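Long-range contacts in chorismate mutase and shikimate 5-dehydrogenase fusion protein (Clostridium acetobutylicum, PDB 3FBT), which probably catalyses, through the shikimate dehydrogenase part present here, the reversible NADPH-linked reduction of 3-dehydroshikimate to shikimate, and belongs to a fusion with chorismate mutase: residues Ser6-Leu10 with Ile57-Gly61; Asn90-Phe94 with Ser247-Asp253. One frame throughout, in Å; residues are numbered along the deposited sequence.

Contact 1. Residues Ser6-Leu10 with Ile57-Gly61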
loop_
_atom_site.group_PDB
_atom_site.type_symbol
_atom_site.label_atom_id
_atom_site.label_comp_id
_atom_site.label_asym_id
_atom_site.label_seq_id
_atom_site.Cartn_x
_atom_site.Cartn_y
_atom_site.Cartn_z
ATOM N N SER A 6 -3.147 -1.191 -6.868
ATOM C CA SER A 6 -2.217 -2.257 -6.548
ATOM C C SER A 6 -0.991 -1.705 -5.800
ATOM O O SER A 6 -0.440 -0.738 -6.229
ATOM C CB SER A 6 -1.749 -2.889 -7.844
ATOM O OG SER A 6 -2.734 -3.798 -8.274
ATOM N N ILE A 7 -0.615 -2.331 -4.674
ATOM C CA ILE A 7 0.511 -1.891 -3.871
ATOM C C ILE A 7 1.754 -2.791 -4.153
ATOM O O ILE A 7 1.714 -3.989 -3.946
ATOM C CB ILE A 7 0.147 -1.967 -2.358
ATOM C CG1 ILE A 7 -1.096 -1.106 -2.029
ATOM C CG2 ILE A 7 1.375 -1.587 -1.492
ATOM C CD1 ILE A 7 -1.732 -1.494 -0.750
ATOM N N TYR A 8 2.867 -2.220 -4.578
ATOM C CA TYR A 8 4.085 -3.024 -4.840
ATOM C C TYR A 8 5.134 -2.295 -3.995
ATOM O O TYR A 8 4.824 -1.231 -3.421
ATOM C CB TYR A 8 4.502 -2.901 -6.298
ATOM C CG TYR A 8 3.458 -3.294 -7.319
ATOM C CD1 TYR A 8 3.470 -4.554 -7.897
ATOM C CD2 TYR A 8 2.506 -2.379 -7.776
ATOM C CE1 TYR A 8 2.595 -4.896 -8.854
ATOM C CE2 TYR A 8 1.601 -2.734 -8.731
ATOM C CZ TYR A 8 1.650 -4.011 -9.257
ATOM O OH TYR A 8 0.780 -4.396 -10.234
ATOM N N GLY A 9 6.337 -2.848 -3.871
ATOM C CA GLY A 9 7.330 -2.217 -3.033
ATOM C C GLY A 9 8.601 -2.996 -2.900
ATOM O O GLY A 9 8.779 -4.053 -3.543
ATOM N N LEU A 10 9.453 -2.544 -1.997
ATOM C CA LEU A 10 10.727 -3.236 -1.690
ATOM C C LEU A 10 10.709 -3.406 -0.177
ATOM O O LEU A 10 10.473 -2.446 0.588
ATOM C CB LEU A 10 11.938 -2.341 -2.029
ATOM C CG LEU A 10 13.370 -2.778 -1.561
ATOM C CD1 LEU A 10 13.752 -4.146 -2.191
ATOM C CD2 LEU A 10 14.508 -1.699 -1.940
ATOM N N ILE A 57 -3.565 -8.320 2.493
ATOM C CA ILE A 57 -4.072 -7.179 1.731
ATOM C C ILE A 57 -3.866 -7.303 0.232
ATOM O O ILE A 57 -4.089 -6.370 -0.478
ATOM C CB ILE A 57 -3.470 -5.897 2.241
ATOM C CG1 ILE A 57 -1.996 -5.767 1.854
ATOM C CG2 ILE A 57 -3.606 -5.856 3.764
ATOM C CD1 ILE A 57 -1.410 -4.510 2.394
ATOM N N LYS A 58 -3.484 -8.467 -0.264
ATOM C CA LYS A 58 -3.342 -8.675 -1.723
ATOM C C LYS A 58 -2.274 -7.803 -2.376
ATOM O O LYS A 58 -2.501 -7.240 -3.432
ATOM C CB LYS A 58 -4.683 -8.406 -2.419
ATOM C CG LYS A 58 -5.820 -9.079 -1.665
ATOM C CD LYS A 58 -6.026 -10.428 -2.322
ATOM C CE LYS A 58 -6.855 -10.196 -3.559
ATOM N NZ LYS A 58 -8.234 -9.821 -3.127
ATOM N N CYS A 59 -1.171 -7.600 -1.686
ATOM C CA CYS A 59 0.011 -6.950 -2.293
ATOM C C CYS A 59 0.212 -7.326 -3.746
ATOM O O CYS A 59 0.196 -8.515 -4.100
ATOM C CB CYS A 59 1.231 -7.411 -1.502
ATOM S SG CYS A 59 2.710 -6.647 -2.040
ATOM N N GLY A 60 0.442 -6.367 -4.622
ATOM C CA GLY A 60 0.702 -6.733 -6.038
ATOM C C GLY A 60 2.038 -7.491 -6.304
ATOM O O GLY A 60 2.211 -8.127 -7.371
ATOM N N GLY A 61 3.009 -7.328 -5.412
ATOM C CA GLY A 61 4.370 -7.858 -5.640
ATOM C C GLY A 61 5.385 -7.073 -4.864
ATOM O O GLY A 61 5.180 -5.893 -4.656
HETATM O O HOH W 1 -2.362 -4.217 -3.613
#
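Here a helix-to-strand connection joins its neighbour in the mixed sheet of the substrate-binding domain: residues 57-61 leave helix 47-56 and enter strand 61-64, which runs parallel to strand 6-12. The helix ends in a Schellman motif, with Lys-58 at positive phi (63°) as its C-prime residue. One good backbone hydrogen bond crosses, Gly-60 N to Ile-7 O at 2.8 Å (139° at the hydrogen), with a weak one from Gly-9 N to Gly-61 O at 3.4 Å; a water bridges Ile-7 N (2.8 Å) and Lys-58 O (3.0 Å). Aromatic packing comes next. Gly-60 CA lies over the Tyr-8 ring, 4.2 Å from its centroid and 28° off the normal, a CH-pi contact; an ideal CB on Gly-60 would fall 2.8 Å from Tyr-8 CE1, a clash. Tyr-8 OH hydrogen-bonds to Asn-252 OD1 outside the contact. Apolar contact is slight: Ile-7 and Ile-57, both also packed against the second subunit, bring their CD1 atoms to 4.4 Å.

Contact 2. Residues Asn90-Phe94 with Ser247-Asp253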
loop_
_atom_site.group_PDB
_atom_site.type_symbol
_atom_site.label_atom_id
_atom_site.label_comp_id
_atom_site.label_asym_id
_atom_site.label_seq_id
_atom_site.Cartn_x
_atom_site.Cartn_y
_atom_site.Cartn_z
ATOM N N ASN A 90 15.092 -12.308 -4.644
ATOM C CA ASN A 90 14.854 -10.854 -4.470
ATOM C C ASN A 90 13.483 -10.417 -4.954
ATOM O O ASN A 90 13.226 -9.229 -4.968
ATOM C CB ASN A 90 15.896 -9.999 -5.214
ATOM C CG ASN A 90 15.648 -10.020 -6.684
ATOM O OD1 ASN A 90 15.055 -10.966 -7.163
ATOM N ND2 ASN A 90 16.058 -8.978 -7.420
ATOM N N THR A 91 12.605 -11.350 -5.362
ATOM C CA THR A 91 11.302 -10.970 -5.952
ATOM C C THR A 91 10.204 -11.955 -5.446
ATOM O O THR A 91 10.418 -13.174 -5.481
ATOM C CB THR A 91 11.317 -11.077 -7.505
ATOM O OG1 THR A 91 12.315 -10.219 -8.065
ATOM C CG2 THR A 91 9.933 -10.791 -8.132
ATOM N N LEU A 92 9.069 -11.433 -4.965
ATOM C CA LEU A 92 8.011 -12.260 -4.406
ATOM C C LEU A 92 6.731 -12.043 -5.206
ATOM O O LEU A 92 6.380 -10.933 -5.464
ATOM C CB LEU A 92 7.762 -11.962 -2.940
ATOM C CG LEU A 92 9.009 -11.850 -2.046
ATOM C CD1 LEU A 92 8.520 -11.573 -0.644
ATOM C CD2 LEU A 92 9.761 -13.167 -2.030
ATOM N N LYS A 93 6.132 -13.127 -5.656
ATOM C CA LYS A 93 4.863 -13.113 -6.378
ATOM C C LYS A 93 3.776 -13.655 -5.442
ATOM O O LYS A 93 3.940 -14.711 -4.825
ATOM C CB LYS A 93 4.939 -14.040 -7.575
ATOM C CG LYS A 93 3.700 -13.968 -8.562
ATOM C CD LYS A 93 3.854 -15.099 -9.660
ATOM C CE LYS A 93 2.669 -15.156 -10.677
ATOM N NZ LYS A 93 2.337 -13.730 -11.063
ATOM N N PHE A 94 2.711 -12.895 -5.288
ATOM C CA PHE A 94 1.624 -13.301 -4.408
ATOM C C PHE A 94 0.590 -13.978 -5.258
ATOM O O PHE A 94 0.237 -13.485 -6.329
ATOM C CB PHE A 94 1.025 -12.062 -3.737
ATOM C CG PHE A 94 1.955 -11.461 -2.721
ATOM C CD1 PHE A 94 1.877 -11.840 -1.388
ATOM C CD2 PHE A 94 2.964 -10.605 -3.116
ATOM C CE1 PHE A 94 2.724 -11.340 -0.430
ATOM C CE2 PHE A 94 3.865 -10.082 -2.165
ATOM C CZ PHE A 94 3.781 -10.439 -0.828
ATOM N N SER A 247 10.761 -7.837 -12.701
ATOM C CA SER A 247 9.909 -8.094 -11.555
ATOM C C SER A 247 8.483 -7.865 -11.957
ATOM O O SER A 247 7.593 -8.630 -11.534
ATOM C CB SER A 247 10.313 -7.220 -10.313
ATOM O OG SER A 247 11.652 -7.600 -9.943
ATOM N N GLU A 248 8.274 -6.785 -12.723
ATOM C CA GLU A 248 6.919 -6.328 -13.033
ATOM C C GLU A 248 6.286 -7.358 -13.955
ATOM O O GLU A 248 5.043 -7.555 -13.891
ATOM C CB GLU A 248 6.905 -4.974 -13.735
ATOM C CG GLU A 248 7.176 -3.773 -12.843
ATOM C CD GLU A 248 6.147 -3.568 -11.740
ATOM O OE1 GLU A 248 5.002 -4.114 -11.820
ATOM O OE2 GLU A 248 6.494 -2.858 -10.761
ATOM N N GLU A 249 7.136 -7.990 -14.802
ATOM C CA GLU A 249 6.681 -9.065 -15.698
ATOM C C GLU A 249 6.180 -10.203 -14.872
ATOM O O GLU A 249 5.143 -10.763 -15.156
ATOM C CB GLU A 249 7.793 -9.568 -16.641
ATOM C CG GLU A 249 8.291 -8.484 -17.708
ATOM C CD GLU A 249 9.477 -9.011 -18.568
ATOM O OE1 GLU A 249 9.701 -8.473 -19.663
ATOM O OE2 GLU A 249 10.176 -9.986 -18.180
ATOM N N ILE A 250 6.924 -10.594 -13.841
ATOM C CA ILE A 250 6.460 -11.712 -13.074
ATOM C C ILE A 250 5.204 -11.379 -12.215
ATOM O O ILE A 250 4.291 -12.215 -12.058
ATOM C CB ILE A 250 7.594 -12.211 -12.179
ATOM C CG1 ILE A 250 8.740 -12.893 -13.006
ATOM C CG2 ILE A 250 7.035 -13.037 -11.072
ATOM C CD1 ILE A 250 10.155 -12.823 -12.247
ATOM N N TRP A 251 5.158 -10.167 -11.642
ATOM C CA TRP A 251 4.021 -9.753 -10.811
ATOM C C TRP A 251 2.706 -9.677 -11.624
ATOM O O TRP A 251 1.674 -10.148 -11.199
ATOM C CB TRP A 251 4.266 -8.371 -10.112
ATOM C CG TRP A 251 5.420 -8.420 -9.099
ATOM C CD1 TRP A 251 5.769 -9.452 -8.327
ATOM C CD2 TRP A 251 6.316 -7.322 -8.753
ATOM N NE1 TRP A 251 6.901 -9.085 -7.536
ATOM C CE2 TRP A 251 7.233 -7.789 -7.820
ATOM C CE3 TRP A 251 6.416 -5.999 -9.183
ATOM C CZ2 TRP A 251 8.232 -6.962 -7.268
ATOM C CZ3 TRP A 251 7.383 -5.205 -8.673
ATOM C CH2 TRP A 251 8.297 -5.683 -7.730
ATOM N N ASN A 252 2.779 -9.025 -12.765
ATOM C CA ASN A 252 1.622 -8.741 -13.526
ATOM C C ASN A 252 1.432 -9.671 -14.706
ATOM O O ASN A 252 0.548 -9.444 -15.509
ATOM C CB ASN A 252 1.708 -7.314 -13.979
ATOM C CG ASN A 252 1.875 -6.390 -12.807
ATOM O OD1 ASN A 252 1.051 -6.406 -11.891
ATOM N ND2 ASN A 252 2.993 -5.657 -12.763
ATOM N N ASP A 253 2.232 -10.725 -14.789
ATOM C CA ASP A 253 2.173 -11.691 -15.905
ATOM C C ASP A 253 2.012 -10.992 -17.216
ATOM O O ASP A 253 1.020 -11.249 -17.939
ATOM C CB ASP A 253 1.024 -12.663 -15.683
ATOM C CG ASP A 253 1.352 -13.664 -14.584
ATOM O OD1 ASP A 253 2.446 -14.272 -14.691
ATOM O OD2 ASP A 253 0.568 -13.835 -13.608
#
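Strand 91-94 and helix 247-252 run nearly parallel, their axes 16° apart in N-to-C direction and 8.2 Å apart at closest approach. The CA atoms of Lys-93 and Trp-251 come to 5.6 Å and those of Thr-91 and Ser-247 to 6.5 Å, so two strand residues match one helical turn. Asn-90 and Thr-91 both face Phe-102, forming a classic beta bulge at the start of the strand. Thr-91 points its CB toward the helix and sets CG2 3.5 Å from Trp-251 NE1. That indole nitrogen donates a weak hydrogen bond to Leu-92 O (2.8 Å, 124° at the hydrogen), with the carbonyl oxygen at the ring edge. The packing places the end of helix 237-252 on the mixed sheet of the substrate-binding domain, near the predicted shikimate site: Asn-90 is predicted to bind shikimate, and Ser-247 OG hydrogen-bonds to Gln-243, also predicted to bind it. At the other end, the extended Lys-93 side chain (chi1 to chi3 all t) reaches across to the last turn of the helix, its CD 4.0 Å from Ile-250 CG2. Lys-93 NZ donates to Ile-250 O at 2.7 Å and forms a salt bridge with Asp-253 OD2 at 3.1 Å.

In the fold
The two contacts follow in series along the chain, contact 1 closing before contact 2 opens, and their centres lie 10 Å apart. Both reach the mixed sheet of the substrate-binding domain, where strand 61-64 separates strand 6-12 from the antiparallel strand 91-94. Helix 237-252, which follows the last strand of the parallel sheet in sequence, thus returns to pack on the first domain. Trp-251 joins the contacts: its CE3 lies 3.5 Å from Tyr-8 CD1 and its NE1 3.4 Å from Gly-61 CA. Asn-252 OD1 and Tyr-8 OH, 2.6 Å apart, are hydrogen-bonded. C-terminal sequence is thereby built into the N-terminal domain.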